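Local coordinates for protein putative fumarylpyruvate hydrolase (Burkholderia cenocepacia, PDB 4MAQ) that is of unknown function but is a putative hydrolase belonging to the fumarylacetoacetate hydrolase (FAH) family, at residues G163-A168 / G177-M182; Y114-D119 / G224-I229; G96-S101 / L199-L204. All coordinates share one frame; numbering follows the deposited sequence. Where two conformers were deposited one is given.

Interaction 1. Residues G163-A168 / G177-M182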
ATOM      1  N   GLY B 163      -5.862 -13.779  26.150  1.00 11.30           N
ATOM      2  CA  GLY B 163      -7.302 -13.595  26.148  1.00 11.77           C
ATOM      3  C   GLY B 163      -7.956 -14.000  24.830  1.00 10.18           C
ATOM      4  O   GLY B 163      -7.286 -14.135  23.787  1.00 10.36           O
ATOM      5  N   ARG B 164      -9.274 -14.175  24.891  1.00 10.05           N
ATOM      6  CA  ARG B 164     -10.049 -14.673  23.766  0.50  9.92           C
ATOM      7  C   ARG B 164     -10.070 -13.701  22.582  1.00  9.11           C
ATOM      8  O   ARG B 164     -10.295 -12.488  22.750  1.00 10.23           O
ATOM      9  CB  ARG B 164     -11.484 -14.971  24.211  0.50 11.85           C
ATOM     10  CG  ARG B 164     -12.360 -15.624  23.141  0.50 14.01           C
ATOM     11  CD  ARG B 164     -13.804 -15.816  23.610  0.50 18.04           C
ATOM     12  NE  ARG B 164     -14.335 -14.604  24.229  0.50 21.04           N
ATOM     13  CZ  ARG B 164     -15.578 -14.156  24.075  0.50 20.83           C
ATOM     14  NH1 ARG B 164     -16.436 -14.811  23.296  0.50 24.06           N
ATOM     15  NH2 ARG B 164     -15.963 -13.045  24.686  0.50 15.99           N
ATOM     16  N   ILE B 165      -9.835 -14.253  21.386  1.00  8.60           N
ATOM     17  CA  ILE B 165      -9.972 -13.544  20.109  1.00  8.93           C
ATOM     18  C   ILE B 165     -10.895 -14.429  19.276  1.00  9.57           C
ATOM     19  O   ILE B 165     -10.660 -15.645  19.146  1.00  9.91           O
ATOM     20  CB  ILE B 165      -8.601 -13.281  19.425  1.00  9.30           C
ATOM     21  CG1 ILE B 165      -8.802 -12.756  17.999  1.00  9.45           C
ATOM     22  CG2 ILE B 165      -7.672 -14.511  19.445  1.00 10.93           C
ATOM     23  CD1 ILE B 165      -7.585 -12.088  17.379  1.00 10.25           C
ATOM     24  N   TRP B 166     -11.980 -13.858  18.750  1.00  8.89           N
ATOM     25  CA  TRP B 166     -13.033 -14.701  18.192  1.00  9.11           C
ATOM     26  C   TRP B 166     -13.775 -13.981  17.074  1.00  9.13           C
ATOM     27  O   TRP B 166     -13.785 -12.740  16.985  1.00  9.51           O
ATOM     28  CB  TRP B 166     -14.009 -15.134  19.318  1.00  9.88           C
ATOM     29  CG  TRP B 166     -14.747 -13.953  19.900  1.00  9.64           C
ATOM     30  CD1 TRP B 166     -14.300 -13.088  20.877  1.00 10.02           C
ATOM     31  CD2 TRP B 166     -16.042 -13.485  19.506  1.00  9.90           C
ATOM     32  NE1 TRP B 166     -15.249 -12.106  21.102  1.00 10.74           N
ATOM     33  CE2 TRP B 166     -16.326 -12.334  20.282  1.00 10.16           C
ATOM     34  CE3 TRP B 166     -17.001 -13.935  18.577  1.00 11.09           C
ATOM     35  CZ2 TRP B 166     -17.525 -11.614  20.152  1.00 10.13           C
ATOM     36  CZ3 TRP B 166     -18.200 -13.206  18.443  1.00 11.81           C
ATOM     37  CH2 TRP B 166     -18.446 -12.058  19.227  1.00 11.66           C
ATOM     38  N   LEU B 167     -14.428 -14.779  16.240  1.00  8.63           N
ATOM     39  CA  LEU B 167     -15.270 -14.244  15.189  1.00  8.20           C
ATOM     40  C   LEU B 167     -16.402 -15.244  14.939  1.00  8.46           C
ATOM     41  O   LEU B 167     -16.177 -16.457  14.935  1.00  9.53           O
ATOM     42  CB  LEU B 167     -14.448 -14.001  13.906  1.00  8.89           C
ATOM     43  CG  LEU B 167     -15.198 -13.519  12.650  1.00  9.08           C
ATOM     44  CD1 LEU B 167     -14.251 -12.732  11.760  1.00  9.78           C
ATOM     45  CD2 LEU B 167     -15.838 -14.654  11.852  1.00 10.54           C
ATOM     46  N   ALA B 168     -17.614 -14.721  14.765  1.00  8.50           N
ATOM     47  CA  ALA B 168     -18.788 -15.521  14.402  1.00  8.63           C
ATOM     48  C   ALA B 168     -19.454 -14.952  13.170  1.00  8.11           C
ATOM     49  O   ALA B 168     -19.318 -13.755  12.856  1.00  9.06           O
ATOM     50  CB  ALA B 168     -19.773 -15.542  15.576  1.00 10.39           C
ATOM     51  N   GLY B 177      -9.583 -18.290  19.356  1.00 11.68           N
ATOM     52  CA  GLY B 177      -8.280 -18.615  19.850  1.00 11.96           C
ATOM     53  C   GLY B 177      -7.915 -17.706  20.997  1.00 11.54           C
ATOM     54  O   GLY B 177      -8.781 -17.071  21.604  1.00 10.86           O
ATOM     55  N   ASP B 178      -6.625 -17.663  21.322  1.00 11.87           N
ATOM     56  CA  ASP B 178      -6.164 -16.840  22.428  1.00 10.65           C
ATOM     57  C   ASP B 178      -4.950 -16.060  21.966  1.00 10.09           C
ATOM     58  O   ASP B 178      -4.109 -16.593  21.241  1.00 11.63           O
ATOM     59  CB  ASP B 178      -5.831 -17.689  23.656  1.00 12.06           C
ATOM     60  CG  ASP B 178      -5.697 -16.856  24.911  1.00 13.81           C
ATOM     61  OD1 ASP B 178      -4.638 -16.214  25.086  1.00 13.16           O
ATOM     62  OD2 ASP B 178      -6.648 -16.820  25.718  1.00 15.54           O
ATOM     63  N   LEU B 179      -4.855 -14.790  22.364  1.00  9.30           N
ATOM     64  CA  LEU B 179      -3.698 -13.963  22.014  1.00 10.41           C
ATOM     65  C   LEU B 179      -2.372 -14.608  22.401  1.00 11.54           C
ATOM     66  O   LEU B 179      -1.358 -14.343  21.767  1.00 12.61           O
ATOM     67  CB  LEU B 179      -3.782 -12.583  22.667  1.00 10.67           C
ATOM     68  CG  LEU B 179      -4.964 -11.677  22.343  1.00 10.45           C
ATOM     69  CD1 LEU B 179      -4.788 -10.406  23.141  1.00 10.45           C
ATOM     70  CD2 LEU B 179      -5.047 -11.417  20.828  1.00 10.59           C
ATOM     71  N   ALA B 180      -2.393 -15.446  23.442  1.00 12.40           N
ATOM     72  CA  ALA B 180      -1.182 -16.092  23.928  1.00 14.42           C
ATOM     73  C   ALA B 180      -0.604 -17.065  22.920  1.00 14.51           C
ATOM     74  O   ALA B 180       0.544 -17.496  23.068  1.00 18.21           O
ATOM     75  CB  ALA B 180      -1.452 -16.814  25.234  1.00 16.95           C
ATOM     76  N   ASP B 181      -1.385 -17.419  21.898  1.00 14.27           N
ATOM     77  CA  ASP B 181      -0.927 -18.373  20.921  1.00 15.86           C
ATOM     78  C   ASP B 181      -0.188 -17.755  19.737  1.00 12.58           C
ATOM     79  O   ASP B 181       0.236 -18.473  18.819  1.00 13.37           O
ATOM     80  CB  ASP B 181      -2.068 -19.279  20.513  1.00 21.40           C
ATOM     81  CG  ASP B 181      -2.464 -20.211  21.647  1.00 27.35           C
ATOM     82  OD1 ASP B 181      -1.580 -20.778  22.332  1.00 35.04           O
ATOM     83  OD2 ASP B 181      -3.650 -20.360  21.881  1.00 29.12           O
ATOM     84  N   MET B 182       0.005 -16.437  19.776  1.00 12.79           N
ATOM     85  CA  MET B 182       0.853 -15.785  18.776  1.00 13.36           C
ATOM     86  C   MET B 182       2.236 -16.427  18.732  1.00 12.90           C
ATOM     87  O   MET B 182       2.843 -16.707  19.776  1.00 14.76           O
ATOM     88  CB  MET B 182       1.018 -14.322  19.100  1.00 15.15           C
ATOM     89  CG  MET B 182      -0.151 -13.476  18.737  1.00 17.66           C
ATOM     90  SD  MET B 182       0.292 -11.791  19.158  1.00 25.37           S
ATOM     91  CE  MET B 182      -1.334 -11.079  19.100  1.00 18.51           C
TER
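The open end of a beta hairpin, formed by strands 164-169 and 172-178, is held here where the second strand runs into a short 3-10 turn. Backbone bonds do most of the work. I165 and G177 are an antiparallel hydrogen-bonded pair: I165 N gives to G177 O at 3.0 Å and G177 N returns the bond to I165 O, both nearly straight at 170°. The ladder runs on past the last pair, for L179 N reaches G163 O at 2.9 Å, in the carbonyl plane. R164 and D178 form the non-hydrogen-bonded pair between these rungs.

Polar side-chain contact centres on D178. Its CG lies anti to the backbone N (chi1 -165°), which swings the carboxylate over G163. OD1 accepts two backbone N-H groups: A180 N on its anti lone pair, making an Asx turn that suits an aspartate at the start of the 3-10 segment, and G163 N from above the carboxylate plane. G163 has phi 128°, in a conformation where a CB would collide with the preceding carbonyl O. R164 extends along the same face as D178; its NH1 sits 3.6 Å above the W166 ring, displaced toward the rim, and its NH2 forms a salt bridge to D227.

Apolar packing involves I165, on the other face, whose CB lies 4.3 Å from L179 CD2. I165 also touches I89 and L179 touches L91, both of strand 85-95. G177 lets the beta-branched I165 sit close, its CG2 placed between backbone N and carbonyl carbon and lying 3.5 Å from G177 O.

Interaction 2. Residues Y114-D119 / G224-I229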
ATOM      1  N   TYR B 114      -4.849  -0.024  20.695  1.00  8.46           N
ATOM      2  CA  TYR B 114      -5.259  -1.293  20.118  1.00  8.10           C
ATOM      3  C   TYR B 114      -6.673  -1.233  19.581  1.00  7.35           C
ATOM      4  O   TYR B 114      -7.523  -0.518  20.119  1.00 10.27           O
ATOM      5  CB  TYR B 114      -5.221  -2.393  21.191  1.00  8.78           C
ATOM      6  CG  TYR B 114      -3.822  -2.658  21.659  1.00  8.24           C
ATOM      7  CD1 TYR B 114      -3.298  -1.949  22.738  1.00  9.27           C
ATOM      8  CD2 TYR B 114      -3.011  -3.606  21.024  1.00  8.96           C
ATOM      9  CE1 TYR B 114      -2.002  -2.147  23.172  1.00  9.62           C
ATOM     10  CE2 TYR B 114      -1.699  -3.816  21.442  1.00  9.56           C
ATOM     11  CZ  TYR B 114      -1.195  -3.088  22.515  1.00  9.00           C
ATOM     12  OH  TYR B 114       0.110  -3.352  22.900  1.00 10.53           O
ATOM     13  N   GLY B 115      -6.947  -2.072  18.585  1.00  8.04           N
ATOM     14  CA  GLY B 115      -8.299  -2.321  18.144  1.00  8.63           C
ATOM     15  C   GLY B 115      -8.432  -3.755  17.677  1.00  7.26           C
ATOM     16  O   GLY B 115      -7.503  -4.569  17.832  1.00  7.94           O
ATOM     17  N   VAL B 116      -9.584  -4.060  17.098  1.00  7.11           N
ATOM     18  CA  VAL B 116      -9.865  -5.405  16.583  1.00  7.53           C
ATOM     19  C   VAL B 116     -10.208  -5.235  15.108  1.00  8.12           C
ATOM     20  O   VAL B 116     -10.940  -4.310  14.742  1.00  9.74           O
ATOM     21  CB  VAL B 116     -11.037  -6.074  17.343  1.00  7.97           C
ATOM     22  CG1 VAL B 116     -11.393  -7.417  16.726  1.00  9.89           C
ATOM     23  CG2 VAL B 116     -10.655  -6.207  18.812  1.00  8.77           C
ATOM     24  N   GLY B 117      -9.651  -6.094  14.267  1.00  8.40           N
ATOM     25  CA  GLY B 117      -9.839  -5.957  12.833  1.00  9.33           C
ATOM     26  C   GLY B 117     -10.179  -7.269  12.177  1.00  7.91           C
ATOM     27  O   GLY B 117     -10.025  -8.350  12.782  1.00  8.63           O
ATOM     28  N   VAL B 118     -10.634  -7.180  10.934  1.00  7.38           N
ATOM     29  CA  VAL B 118     -10.789  -8.377  10.102  1.00  7.34           C
ATOM     30  C   VAL B 118      -9.952  -8.151   8.849  1.00  6.83           C
ATOM     31  O   VAL B 118     -10.155  -7.186   8.110  1.00  8.98           O
ATOM     32  CB  VAL B 118     -12.264  -8.639   9.726  1.00  7.79           C
ATOM     33  CG1 VAL B 118     -12.374  -9.965   8.977  1.00 10.95           C
ATOM     34  CG2 VAL B 118     -13.145  -8.642  10.974  1.00  9.04           C
ATOM     35  N   ASP B 119      -8.976  -9.028   8.628  1.00  8.11           N
ATOM     36  CA  ASP B 119      -8.258  -9.066   7.362  1.00  8.23           C
ATOM     37  C   ASP B 119      -9.186  -9.791   6.388  1.00  8.52           C
ATOM     38  O   ASP B 119      -9.440 -10.990   6.533  1.00 11.38           O
ATOM     39  CB  ASP B 119      -6.928  -9.798   7.577  1.00 10.47           C
ATOM     40  CG  ASP B 119      -6.177 -10.098   6.280  1.00 11.80           C
ATOM     41  OD1 ASP B 119      -6.487  -9.496   5.240  1.00 12.90           O
ATOM     42  OD2 ASP B 119      -5.266 -10.957   6.312  1.00 14.32           O
ATOM     43  N   GLY B 224     -17.417 -10.285  16.328  1.00  8.23           N
ATOM     44  CA  GLY B 224     -16.142 -10.768  16.847  1.00  9.50           C
ATOM     45  C   GLY B 224     -15.587  -9.823  17.866  1.00  8.15           C
ATOM     46  O   GLY B 224     -16.227  -8.813  18.230  1.00  9.20           O
ATOM     47  N   GLY B 225     -14.387 -10.145  18.336  1.00  8.21           N
ATOM     48  CA  GLY B 225     -13.802  -9.341  19.381  1.00  9.87           C
ATOM     49  C   GLY B 225     -12.515  -9.875  19.924  1.00  7.80           C
ATOM     50  O   GLY B 225     -12.087 -10.988  19.581  1.00  9.02           O
ATOM     51  N   VAL B 226     -11.885  -9.049  20.754  1.00  8.66           N
ATOM     52  CA  VAL B 226     -10.772  -9.496  21.586  1.00  8.99           C
ATOM     53  C   VAL B 226     -11.144  -9.031  22.976  1.00  9.30           C
ATOM     54  O   VAL B 226     -11.459  -7.843  23.163  1.00  8.87           O
ATOM     55  CB  VAL B 226      -9.419  -8.895  21.154  1.00  8.61           C
ATOM     56  CG1 VAL B 226      -8.341  -9.275  22.183  1.00 10.48           C
ATOM     57  CG2 VAL B 226      -9.057  -9.383  19.757  1.00 10.06           C
ATOM     58  N   ASP B 227     -11.158  -9.958  23.932  1.00 10.29           N
ATOM     59  CA  ASP B 227     -11.642  -9.618  25.269  1.00 10.61           C
ATOM     60  C   ASP B 227     -10.878  -8.413  25.839  1.00  9.69           C
ATOM     61  O   ASP B 227      -9.632  -8.387  25.864  1.00 10.98           O
ATOM     62  CB  ASP B 227     -11.570 -10.830  26.196  1.00 11.28           C
ATOM     63  CG  ASP B 227     -12.685 -11.838  25.953  1.00 11.37           C
ATOM     64  OD1 ASP B 227     -13.556 -11.651  25.070  1.00 13.34           O
ATOM     65  OD2 ASP B 227     -12.731 -12.840  26.685  1.00 14.04           O
ATOM     66  N   GLY B 228     -11.630  -7.427  26.325  1.00 10.79           N
ATOM     67  CA  GLY B 228     -11.074  -6.216  26.916  1.00 11.84           C
ATOM     68  C   GLY B 228     -10.704  -5.125  25.926  1.00 11.44           C
ATOM     69  O   GLY B 228     -10.396  -3.996  26.332  1.00 12.93           O
ATOM     70  N   ILE B 229     -10.725  -5.437  24.622  1.00  9.61           N
ATOM     71  CA  ILE B 229     -10.293  -4.462  23.631  1.00  9.69           C
ATOM     72  C   ILE B 229     -11.498  -3.882  22.885  1.00 10.61           C
ATOM     73  O   ILE B 229     -11.754  -2.673  22.970  1.00 15.11           O
ATOM     74  CB  ILE B 229      -9.244  -5.044  22.636  1.00  9.85           C
ATOM     75  CG1 ILE B 229      -8.018  -5.591  23.389  1.00 10.04           C
ATOM     76  CG2 ILE B 229      -8.859  -4.027  21.559  1.00 10.89           C
ATOM     77  CD1 ILE B 229      -7.294  -4.586  24.266  1.00 10.81           C
TER
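Residues 114-119 of strand 111-122 face the end of strand 221-226 and the turn that follows it, and the two meet through side chains, with no hydrogen bond between them. The tight part centres on V116. Its CG2, anti to the carbonyl carbon, touches both V226 CG2, at 3.7 Å, and I229 CG2, at 3.9 Å; the two valines cross obliquely. The other branch, V116 CG1, rests 4.1 Å from G225 CA. Valine suits the place because its two methyls serve different partners. In I229, chi1 of -57° puts CG1 anti to the carbonyl carbon and leaves CG2 anti to the backbone N, where I229 CG2 meets G115 CA at 3.9 Å and also reaches Y114 CB.

Away from this core the contact loosens. The ring of Y114 turns off toward P160 and helix 154-157, and its OH bonds to H159. Beyond V226 the chain turns through D227 and the positive-phi G228, both exposed, and I229 N bonds back to V226 O. The whole is aliphatic packing between a strand of the larger mixed sheet and the strand end and following loop of the smaller one, in the buried core of an FAH-family fold.

Interaction 3. Residues G96-S101 / L199-L204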
ATOM      1  N   GLY B  96       2.255   4.894  17.906  1.00  8.73           N
ATOM      2  CA  GLY B  96       2.267   6.320  18.245  1.00 10.68           C
ATOM      3  C   GLY B  96       3.637   6.991  18.230  1.00 12.07           C
ATOM      4  O   GLY B  96       3.729   8.196  18.451  1.00 15.35           O
ATOM      5  N   LYS B  97       4.694   6.253  17.885  1.00  9.94           N
ATOM      6  CA  LYS B  97       6.046   6.811  17.916  1.00 11.78           C
ATOM      7  C   LYS B  97       6.883   6.194  16.825  1.00 10.05           C
ATOM      8  O   LYS B  97       6.957   4.962  16.706  1.00 10.34           O
ATOM      9  CB  LYS B  97       6.710   6.565  19.295  1.00 12.16           C
ATOM     10  CG  LYS B  97       8.119   7.116  19.454  1.00 13.38           C
ATOM     11  CD  LYS B  97       8.574   7.007  20.898  1.00 15.36           C
ATOM     12  CE  LYS B  97       8.675   5.570  21.388  1.00 16.39           C
ATOM     13  NZ  LYS B  97       9.310   5.518  22.730  1.00 19.01           N
ATOM     14  N   ASP B  98       7.540   7.054  16.049  1.00  9.71           N
ATOM     15  CA  ASP B  98       8.367   6.581  14.948  1.00 10.09           C
ATOM     16  C   ASP B  98       9.542   5.727  15.446  1.00 10.72           C
ATOM     17  O   ASP B  98      10.033   5.906  16.563  1.00 11.63           O
ATOM     18  CB  ASP B  98       9.027   7.758  14.223  1.00 11.18           C
ATOM     19  CG  ASP B  98       8.031   8.743  13.575  1.00 11.06           C
ATOM     20  OD1 ASP B  98       6.794   8.506  13.501  1.00 11.83           O
ATOM     21  OD2 ASP B  98       8.533   9.804  13.129  1.00 14.39           O
ATOM     22  N   GLY B  99      10.046   4.849  14.599  1.00 10.38           N
ATOM     23  CA  GLY B  99      11.321   4.220  14.899  1.00 11.74           C
ATOM     24  C   GLY B  99      11.805   3.271  13.851  1.00 11.19           C
ATOM     25  O   GLY B  99      11.009   2.654  13.167  1.00 12.02           O
ATOM     26  N   ARG B 100      13.116   3.146  13.730  1.00 13.32           N
ATOM     27  CA  ARG B 100      13.690   2.065  12.936  1.00 13.16           C
ATOM     28  C   ARG B 100      14.567   1.188  13.824  1.00 12.87           C
ATOM     29  O   ARG B 100      15.104   1.657  14.845  1.00 15.33           O
ATOM     30  CB  ARG B 100      14.434   2.561  11.687  1.00 20.91           C
ATOM     31  CG  ARG B 100      15.714   3.300  11.947  1.00 23.25           C
ATOM     32  CD  ARG B 100      16.452   3.561  10.635  1.00 23.49           C
ATOM     33  NE  ARG B 100      15.656   4.311   9.649  1.00 22.77           N
ATOM     34  CZ  ARG B 100      15.419   5.622   9.690  1.00 28.19           C
ATOM     35  NH1 ARG B 100      15.874   6.374  10.706  1.00 30.92           N
ATOM     36  NH2 ARG B 100      14.715   6.180   8.712  1.00 31.77           N
ATOM     37  N   SER B 101      14.694  -0.089  13.442  1.00 12.26           N
ATOM     38  CA  SER B 101      15.521  -1.039  14.199  1.00 12.78           C
ATOM     39  C   SER B 101      15.197  -0.983  15.702  1.00 12.77           C
ATOM     40  O   SER B 101      16.085  -0.837  16.555  1.00 15.36           O
ATOM     41  CB  SER B 101      17.005  -0.782  13.910  1.00 14.60           C
ATOM     42  OG  SER B 101      17.282  -1.080  12.548  1.00 17.47           O
ATOM     43  N   LEU B 199       9.166   2.583  10.934  1.00  9.89           N
ATOM     44  CA  LEU B 199       7.833   2.597  11.497  1.00  9.36           C
ATOM     45  C   LEU B 199       7.477   4.028  11.852  1.00 10.30           C
ATOM     46  O   LEU B 199       8.345   4.808  12.271  1.00 10.46           O
ATOM     47  CB  LEU B 199       7.819   1.720  12.736  1.00 11.43           C
ATOM     48  CG  LEU B 199       6.513   1.203  13.260  1.00 13.17           C
ATOM     49  CD1 LEU B 199       5.882   0.232  12.254  1.00 14.18           C
ATOM     50  CD2 LEU B 199       6.711   0.581  14.633  1.00 17.62           C
ATOM     51  N   LYS B 200       6.208   4.388  11.674  1.00  9.54           N
ATOM     52  CA  LYS B 200       5.776   5.768  11.924  1.00  9.83           C
ATOM     53  C   LYS B 200       4.543   5.814  12.800  1.00  9.28           C
ATOM     54  O   LYS B 200       3.706   4.917  12.738  1.00  9.40           O
ATOM     55  CB  LYS B 200       5.457   6.486  10.604  1.00 10.53           C
ATOM     56  CG  LYS B 200       6.640   6.657   9.661  1.00 12.34           C
ATOM     57  CD  LYS B 200       7.636   7.678  10.159  1.00 16.19           C
ATOM     58  CE  LYS B 200       8.295   8.368   8.972  1.00 24.50           C
ATOM     59  NZ  LYS B 200       9.212   9.440   9.439  1.00 28.52           N
ATOM     60  N   ALA B 201       4.429   6.886  13.588  1.00 11.38           N
ATOM     61  CA  ALA B 201       3.173   7.201  14.250  1.00 11.21           C
ATOM     62  C   ALA B 201       2.078   7.195  13.182  1.00 10.31           C
ATOM     63  O   ALA B 201       2.232   7.786  12.120  1.00 12.82           O
ATOM     64  CB  ALA B 201       3.260   8.570  14.904  1.00 13.27           C
ATOM     65  N   GLY B 202       0.994   6.491  13.461  1.00  8.92           N
ATOM     66  CA  GLY B 202      -0.074   6.338  12.497  1.00  8.49           C
ATOM     67  C   GLY B 202      -0.128   4.959  11.859  1.00  7.79           C
ATOM     68  O   GLY B 202      -1.137   4.613  11.260  1.00  8.09           O
ATOM     69  N   ASP B 203       0.929   4.163  12.007  1.00  7.29           N
ATOM     70  CA  ASP B 203       0.906   2.800  11.462  1.00  7.06           C
ATOM     71  C   ASP B 203      -0.027   1.875  12.227  1.00  7.12           C
ATOM     72  O   ASP B 203      -0.197   1.994  13.449  1.00  7.95           O
ATOM     73  CB  ASP B 203       2.314   2.198  11.398  1.00  7.68           C
ATOM     74  CG  ASP B 203       3.164   2.843  10.324  1.00  7.74           C
ATOM     75  OD1 ASP B 203       2.567   3.473   9.407  1.00  9.57           O
ATOM     76  OD2 ASP B 203       4.399   2.697  10.361  1.00  8.68           O
ATOM     77  N   LEU B 204      -0.661   0.971  11.471  1.00  6.82           N
ATOM     78  CA  LEU B 204      -1.449  -0.107  12.061  1.00  7.14           C
ATOM     79  C   LEU B 204      -0.774  -1.424  11.711  1.00  7.25           C
ATOM     80  O   LEU B 204      -0.300  -1.599  10.593  1.00  8.35           O
ATOM     81  CB  LEU B 204      -2.899  -0.129  11.527  1.00  8.30           C
ATOM     82  CG  LEU B 204      -3.750   1.107  11.826  1.00  7.45           C
ATOM     83  CD1 LEU B 204      -5.128   0.914  11.179  1.00  8.97           C
ATOM     84  CD2 LEU B 204      -3.878   1.364  13.316  1.00  8.81           C
TER
HETATM   85  O   HOH W   1       7.713  11.359  10.788  1.00 41.77           O
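K200 NZ is the best-held polar atom, with three partners: a salt bridge to E198, a water that accepts from it, and D98 OD2, a long salt bridge with 3.8 Å between K200 NZ and D98 OD2. The same water donates to D98 OD2 and so links the two charges, and the ammonium is probably shared between the two acids. The other carboxylate oxygen, D98 OD1, takes the N-H of A201 at 2.9 Å from A201 N, nearly along its C-O axis and fairly straight (165°). With CG beside the backbone N (chi1 -62°), the carboxylate lies across K200, crossing its chain obliquely, and K200 CD approaches D98 OD1 to 3.5 Å.

Beside this, G99 and L199 exchange backbone bonds as a single antiparallel bridge: G99 N to L199 O, and L199 N to G99 O, the latter more bent at 138°. L199 CB lies 3.4 Å from G99 O, while the side chain packs on F37, I190 and V193. A201 CB, a single methyl, packs 3.6 Å from G96 O and also meets I14 of the second subunit. D203 OD2 takes the N-H of K200, and D203 N bonds back to K200 O, with G202 at the positive-phi corner: a type II beta turn leading into strand 204-206.

How the interactions relate
Interactions 1 and 2 are neighbours, their centres about 9 Å apart, and they share the five-stranded mixed sheet in which strands 164-169 and 221-226 lie side by side. Strand 111-122, in interaction 2, belongs to the eight-stranded sheet, so this contact joins the two sheets. Interaction 3 lies farther off, its centre about 25 Å from that of interaction 1 and 20 Å from that of interaction 2, among surface loops that flank strands 85-95 and 204-206 of the larger sheet. Along the chain, the segments of interactions 2 and 3 alternate, while both segments of interaction 1 fall between those of each. The two long-range contacts bring distant parts of the chain together, while interaction 1 is a local hairpin between them.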